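Local coordinates for protein ecto-NAD+ glycohydrolase (CD38 molecule) (Bos taurus, PDB 3GC6) that belongs to the ADP-ribosyl cyclase family as the bovine CD38 molecule, a disulfide-bonded, glycosylated protein with a small parallel beta sheet, at residues Q83-S88 with R166-G171; G117-G122 with N144-F149. The protein carries 1 engineered substitution. All coordinates share one frame; numbering follows the deposited sequence.

Interaction 1 of 2, residues Q83-S88 with R166-G171. With NAG (2-acetamido-2-deoxy-beta-D-glucopyranose), chain C.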
loop_
_atom_site.group_PDB
_atom_site.type_symbol
_atom_site.label_atom_id
_atom_site.label_comp_id
_atom_site.label_asym_id
_atom_site.label_seq_id
_atom_site.Cartn_x
_atom_site.Cartn_y
_atom_site.Cartn_z
ATOM N N GLN A 83 3.081 0.092 21.948
ATOM C CA GLN A 83 2.633 -1.134 21.255
ATOM C C GLN A 83 3.771 -2.139 20.984
ATOM O O GLN A 83 3.545 -3.162 20.320
ATOM C CB GLN A 83 1.953 -0.774 19.921
ATOM C CG GLN A 83 0.658 0.005 20.164
ATOM C CD GLN A 83 0.043 0.524 18.861
ATOM O OE1 GLN A 83 0.233 -0.062 17.801
ATOM N NE2 GLN A 83 -0.644 1.665 18.938
ATOM N N GLN A 84 4.978 -1.857 21.485
ATOM C CA GLN A 84 6.130 -2.644 21.071
ATOM C C GLN A 84 6.424 -3.806 22.020
ATOM O O GLN A 84 6.414 -3.626 23.261
ATOM C CB GLN A 84 7.365 -1.731 21.010
ATOM C CG GLN A 84 8.576 -2.316 20.306
ATOM C CD GLN A 84 9.520 -1.215 19.836
ATOM O OE1 GLN A 84 9.122 -0.052 19.695
ATOM N NE2 GLN A 84 10.765 -1.580 19.596
ATOM N N VAL A 85 6.693 -4.981 21.425
ATOM C CA VAL A 85 7.027 -6.192 22.168
ATOM C C VAL A 85 8.409 -6.710 21.771
ATOM O O VAL A 85 8.723 -6.800 20.560
ATOM C CB VAL A 85 6.012 -7.288 21.839
ATOM C CG1 VAL A 85 6.438 -8.614 22.479
ATOM C CG2 VAL A 85 4.624 -6.859 22.394
ATOM N N PHE A 86 9.226 -7.036 22.774
ATOM C CA PHE A 86 10.512 -7.716 22.598
ATOM C C PHE A 86 10.346 -9.122 23.137
ATOM O O PHE A 86 9.425 -9.398 23.922
ATOM C CB PHE A 86 11.588 -7.014 23.427
ATOM C CG PHE A 86 11.892 -5.637 22.953
ATOM C CD1 PHE A 86 12.990 -5.407 22.106
ATOM C CD2 PHE A 86 11.076 -4.564 23.325
ATOM C CE1 PHE A 86 13.269 -4.086 21.649
ATOM C CE2 PHE A 86 11.337 -3.271 22.875
ATOM C CZ PHE A 86 12.441 -3.029 22.040
ATOM N N TRP A 87 11.205 -10.030 22.691
ATOM C CA TRP A 87 11.081 -11.406 23.161
ATOM C C TRP A 87 12.423 -12.098 23.020
ATOM O O TRP A 87 13.270 -11.686 22.225
ATOM C CB TRP A 87 9.977 -12.151 22.376
ATOM C CG TRP A 87 10.285 -12.261 20.883
ATOM C CD1 TRP A 87 9.982 -11.348 19.890
ATOM C CD2 TRP A 87 10.967 -13.329 20.239
ATOM N NE1 TRP A 87 10.439 -11.804 18.650
ATOM C CE2 TRP A 87 11.060 -13.017 18.856
ATOM C CE3 TRP A 87 11.523 -14.529 20.703
ATOM C CZ2 TRP A 87 11.661 -13.882 17.938
ATOM C CZ3 TRP A 87 12.145 -15.383 19.791
ATOM C CH2 TRP A 87 12.217 -15.042 18.426
ATOM N N SER A 88 12.596 -13.160 23.805
ATOM C CA SER A 88 13.824 -13.935 23.677
ATOM C C SER A 88 13.536 -15.337 24.159
ATOM O O SER A 88 13.069 -15.513 25.288
ATOM C CB SER A 88 14.924 -13.301 24.552
ATOM O OG SER A 88 16.195 -13.920 24.341
ATOM N N ARG A 166 7.219 -4.019 26.290
ATOM C CA ARG A 166 7.021 -5.282 27.002
ATOM C C ARG A 166 7.990 -6.299 26.440
ATOM O O ARG A 166 8.284 -6.297 25.246
ATOM C CB ARG A 166 5.558 -5.748 26.849
ATOM C CG ARG A 166 4.580 -4.754 27.503
ATOM C CD ARG A 166 3.173 -4.753 26.931
ATOM N NE ARG A 166 2.331 -3.920 27.801
ATOM C CZ ARG A 166 2.043 -2.648 27.544
ATOM N NH1 ARG A 166 2.490 -2.091 26.421
ATOM N NH2 ARG A 166 1.285 -1.943 28.394
ATOM N N VAL A 167 8.608 -7.099 27.308
ATOM C CA VAL A 167 9.381 -8.253 26.821
ATOM C C VAL A 167 8.832 -9.553 27.387
ATOM O O VAL A 167 8.459 -9.624 28.562
ATOM C CB VAL A 167 10.912 -8.151 27.108
ATOM C CG1 VAL A 167 11.194 -8.077 28.606
ATOM C CG2 VAL A 167 11.667 -9.329 26.492
ATOM N N VAL A 168 8.768 -10.568 26.529
ATOM C CA VAL A 168 8.314 -11.911 26.926
ATOM C C VAL A 168 9.529 -12.830 27.008
ATOM O O VAL A 168 10.202 -13.089 26.011
ATOM C CB VAL A 168 7.368 -12.462 25.858
ATOM C CG1 VAL A 168 6.795 -13.811 26.281
ATOM C CG2 VAL A 168 6.221 -11.482 25.627
ATOM N N LEU A 169 9.773 -13.340 28.217
ATOM C CA LEU A 169 10.935 -14.171 28.491
ATOM C C LEU A 169 10.512 -15.559 29.000
ATOM O O LEU A 169 9.374 -15.739 29.432
ATOM C CB LEU A 169 11.838 -13.485 29.512
ATOM C CG LEU A 169 12.396 -12.144 29.049
ATOM C CD1 LEU A 169 13.225 -11.502 30.163
ATOM C CD2 LEU A 169 13.294 -12.308 27.810
ATOM N N ASN A 170 11.445 -16.502 28.937
ATOM C CA ASN A 170 11.128 -17.916 29.170
ATOM C C ASN A 170 11.480 -18.360 30.580
ATOM O O ASN A 170 12.653 -18.554 30.877
ATOM C CB ASN A 170 11.901 -18.750 28.153
ATOM C CG ASN A 170 11.371 -20.167 28.036
ATOM O OD1 ASN A 170 10.986 -20.783 29.037
ATOM N ND2 ASN A 170 11.327 -20.662 26.791
ATOM N N GLY A 171 10.458 -18.458 31.429
ATOM C CA GLY A 171 10.601 -18.880 32.817
ATOM C C GLY A 171 10.903 -20.361 32.947
ATOM O O GLY A 171 11.137 -20.824 34.066
HETATM C C1 NAG C . 11.069 -22.092 26.592
HETATM C C2 NAG C . 9.738 -22.145 25.827
HETATM C C3 NAG C . 9.517 -23.567 25.280
HETATM C C4 NAG C . 10.748 -24.164 24.581
HETATM C C5 NAG C . 11.985 -23.951 25.450
HETATM C C6 NAG C . 13.288 -24.413 24.774
HETATM C C7 NAG C . 7.982 -20.587 26.554
HETATM C C8 NAG C . 6.989 -20.252 27.624
HETATM N N2 NAG C . 8.608 -21.772 26.685
HETATM O O3 NAG C . 8.385 -23.600 24.434
HETATM O O4 NAG C . 10.549 -25.567 24.348
HETATM O O5 NAG C . 12.094 -22.565 25.729
HETATM O O6 NAG C . 13.415 -23.829 23.493
HETATM O O7 NAG C . 8.179 -19.808 25.617
HETATM O O HOH W 1 4.352 -2.402 24.680
HETATM O O HOH W 2 13.969 -16.142 27.778
#
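The Phe86 ring meets Arg166 at its edge, where Arg166 O lies in the ring plane, 3.8 Å from Phe86 CD2. The edge of the Arg166 guanidinium holds a water in its plane; this water accepts from NH1 and lies 2.8 Å from Gln84 O. The Trp87 indole turns away, edge-to-face with His95, and its NE1 is hydrogen-bonded to Glu107 OE1. Gln84 O also takes Arg166 N at 3.2 Å, in the carbonyl plane. Strands 85-88 and 164-170 pair in parallel. Phe86 bonds through both its N and its O. Its N donates to Arg166 O at 2.7 Å, nearly straight at 173°, and its O receives Val168 N at 2.9 Å. Ser88 N donates to Val168 O at 3.3 Å. In one of its two conformers, Val167 packs CG2 3.8 Å from Phe86 CB. On the other face Val85 CG1 approaches Val168 CG2. Farther along, a water joins Ser88 O to Asn170 N. Asn170 ND2 is bonded covalently to C1 of the N-acetylglucosamine, the attachment point of the N-glycan. Asn170 OD1 is hydrogen-bonded to Ser172 N. Strand 85-88 is an edge of the four-stranded parallel sheet, and strand 196-203 lies on the far side of strand 164-170. Helix 91-101 packs on the Val85 and Val168 face, and helix 182-187 on the Phe86 and Val167 face.

Interaction 2 of 2, residues G117-G122 with N144-F149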
loop_
_atom_site.group_PDB
_atom_site.type_symbol
_atom_site.label_atom_id
_atom_site.label_comp_id
_atom_site.label_asym_id
_atom_site.label_seq_id
_atom_site.Cartn_x
_atom_site.Cartn_y
_atom_site.Cartn_z
ATOM N N GLY A 117 11.881 -16.007 8.942
ATOM C CA GLY A 117 11.968 -17.393 8.483
ATOM C C GLY A 117 12.750 -17.625 7.207
ATOM O O GLY A 117 12.949 -18.792 6.819
ATOM N N LEU A 118 13.202 -16.556 6.552
ATOM C CA LEU A 118 13.942 -16.715 5.300
ATOM C C LEU A 118 15.462 -16.770 5.522
ATOM O O LEU A 118 15.984 -16.383 6.591
ATOM C CB LEU A 118 13.638 -15.592 4.312
ATOM C CG LEU A 118 12.155 -15.300 4.091
ATOM C CD1 LEU A 118 11.961 -14.248 2.980
ATOM C CD2 LEU A 118 11.421 -16.601 3.726
ATOM N N ARG A 119 16.148 -17.270 4.492
ATOM C CA ARG A 119 17.605 -17.314 4.428
ATOM C C ARG A 119 18.028 -16.627 3.142
ATOM O O ARG A 119 17.337 -16.713 2.130
ATOM C CB ARG A 119 18.080 -18.771 4.406
ATOM C CG ARG A 119 17.616 -19.593 5.599
ATOM C CD ARG A 119 18.171 -19.002 6.874
ATOM N NE ARG A 119 17.823 -19.754 8.077
ATOM C CZ ARG A 119 18.519 -20.785 8.539
ATOM N NH1 ARG A 119 19.605 -21.199 7.892
ATOM N NH2 ARG A 119 18.132 -21.403 9.649
ATOM N N TRP A 120 19.165 -15.935 3.177
ATOM C CA TRP A 120 19.687 -15.391 1.950
ATOM C C TRP A 120 21.149 -15.082 2.051
ATOM O O TRP A 120 21.684 -14.795 3.132
ATOM C CB TRP A 120 18.927 -14.125 1.557
ATOM C CG TRP A 120 19.066 -12.960 2.567
ATOM C CD1 TRP A 120 19.977 -11.955 2.539
ATOM C CD2 TRP A 120 18.250 -12.730 3.729
ATOM N NE1 TRP A 120 19.787 -11.082 3.604
ATOM C CE2 TRP A 120 18.728 -11.545 4.350
ATOM C CE3 TRP A 120 17.176 -13.410 4.308
ATOM C CZ2 TRP A 120 18.158 -11.026 5.502
ATOM C CZ3 TRP A 120 16.596 -12.884 5.449
ATOM C CH2 TRP A 120 17.084 -11.700 6.028
ATOM N N CYS A 121 21.791 -15.186 0.903
ATOM C CA CYS A 121 23.179 -14.748 0.737
ATOM C C CYS A 121 23.461 -14.697 -0.762
ATOM O O CYS A 121 22.733 -15.319 -1.556
ATOM C CB CYS A 121 24.160 -15.679 1.477
ATOM S SG CYS A 121 24.295 -17.403 0.808
ATOM N N GLY A 122 24.509 -13.966 -1.131
ATOM C CA GLY A 122 24.927 -13.881 -2.522
ATOM C C GLY A 122 26.301 -14.484 -2.733
ATOM O O GLY A 122 26.848 -15.161 -1.862
ATOM N N ASN A 144 27.793 -11.953 8.329
ATOM C CA ASN A 144 27.065 -12.414 7.130
ATOM C C ASN A 144 25.767 -11.616 6.997
ATOM O O ASN A 144 25.303 -11.017 7.985
ATOM C CB ASN A 144 26.791 -13.907 7.234
ATOM C CG ASN A 144 25.849 -14.247 8.368
ATOM O OD1 ASN A 144 26.284 -14.659 9.463
ATOM N ND2 ASN A 144 24.585 -14.030 8.148
ATOM N N TYR A 145 25.215 -11.560 5.778
ATOM C CA TYR A 145 24.090 -10.676 5.505
ATOM C C TYR A 145 22.805 -11.009 6.300
ATOM O O TYR A 145 22.027 -10.094 6.653
ATOM C CB TYR A 145 23.838 -10.575 3.975
ATOM C CG TYR A 145 24.839 -9.617 3.377
ATOM C CD1 TYR A 145 26.041 -10.063 2.821
ATOM C CD2 TYR A 145 24.632 -8.245 3.477
ATOM C CE1 TYR A 145 26.987 -9.134 2.328
ATOM C CE2 TYR A 145 25.548 -7.313 2.998
ATOM C CZ TYR A 145 26.725 -7.763 2.414
ATOM O OH TYR A 145 27.628 -6.821 1.981
ATOM N N LEU A 146 22.578 -12.288 6.594
ATOM C CA LEU A 146 21.367 -12.653 7.352
ATOM C C LEU A 146 21.484 -12.177 8.804
ATOM O O LEU A 146 20.618 -11.475 9.323
ATOM C CB LEU A 146 21.109 -14.164 7.241
ATOM C CG LEU A 146 20.019 -14.748 8.140
ATOM C CD1 LEU A 146 18.727 -14.060 7.875
ATOM C CD2 LEU A 146 19.905 -16.279 7.891
ATOM N N SER A 147 22.594 -12.519 9.455
ATOM C CA SER A 147 22.821 -12.120 10.845
ATOM C C SER A 147 22.879 -10.601 11.004
ATOM O O SER A 147 22.257 -10.027 11.926
ATOM C CB SER A 147 24.142 -12.749 11.350
ATOM O OG SER A 147 24.044 -14.162 11.339
ATOM N N VAL A 148 23.616 -9.934 10.104
ATOM C CA VAL A 148 23.750 -8.487 10.180
ATOM C C VAL A 148 22.399 -7.774 9.968
ATOM O O VAL A 148 22.084 -6.781 10.637
ATOM C CB VAL A 148 24.868 -7.979 9.252
ATOM C CG1 VAL A 148 24.827 -6.472 9.169
ATOM C CG2 VAL A 148 26.200 -8.482 9.804
ATOM N N PHE A 149 21.562 -8.296 9.076
ATOM C CA PHE A 149 20.221 -7.728 8.881
ATOM C C PHE A 149 19.475 -7.702 10.222
ATOM O O PHE A 149 18.917 -6.672 10.639
ATOM C CB PHE A 149 19.425 -8.582 7.893
ATOM C CG PHE A 149 17.979 -8.208 7.822
ATOM C CD1 PHE A 149 17.550 -7.140 7.019
ATOM C CD2 PHE A 149 17.046 -8.908 8.568
ATOM C CE1 PHE A 149 16.148 -6.790 6.958
ATOM C CE2 PHE A 149 15.679 -8.564 8.519
ATOM C CZ PHE A 149 15.248 -7.519 7.710
HETATM O O HOH W 3 23.878 -14.559 4.832
#
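An aromatic cluster at the start of helix 145-159 receives Trp120, from the loop that follows helix 110-115. The indole crosses Leu146 at about a right angle. Leu146 CD1 sits over one face of its six-membered ring, 3.7 Å from the centroid, in a CH-pi contact. Leu146 CD1 is offset toward the rim and lies 3.4 Å from both Trp120 CH2 and Trp120 CZ3. Leu146 CG is anti to the backbone N (chi1 171°), and the two methyls part: CD1 goes to the indole, and CD2 touches CD of Arg119 in one of that residue's two conformers. One turn along the helix, Phe149 offers its ring face to the indole edge. This edge-to-face pair has planes at 80° and centroids 5.3 Å apart. Phe149 CB also lies close to the ring plane, 3.6 Å from Trp120 CZ2. Tyr145 CB packs near the indole NE1, which is hydrogen-bonded to Tyr68 OH. That same hydroxyl bonds to Tyr145 O, so Tyr68 ties the loop to the helix. No direct hydrogen bond joins the two segments, but a water donates to Trp120 O at 2.8 Å and accepts from Leu146 N. Cys121 is held in a disulfide to Cys134, on strand 133-134. Phe51 and Phe55 of helix 44-55 and Phe20 of helix 20-35 meet the indole as well, and Ala115 of helix 110-115 touches both Trp120 and Phe149.

Overall arrangement
The two contacts lie on opposite sides of the chain's centre. Their centres are about 23 Å apart and their nearest atoms about 9 Å apart, so they do not touch. Along the chain the order is 83-88, 117-122, 144-149 and 166-171, which places both segments of interaction 2 between those of interaction 1. Helix 145-159, which starts in interaction 2, is followed directly by strand 164-170 of interaction 1. Interaction 1 belongs to the parallel sheet, while interaction 2 belongs to the helical part of the molecule. Helix and strand thus join the two parts of this ADP-ribosyl cyclase fold.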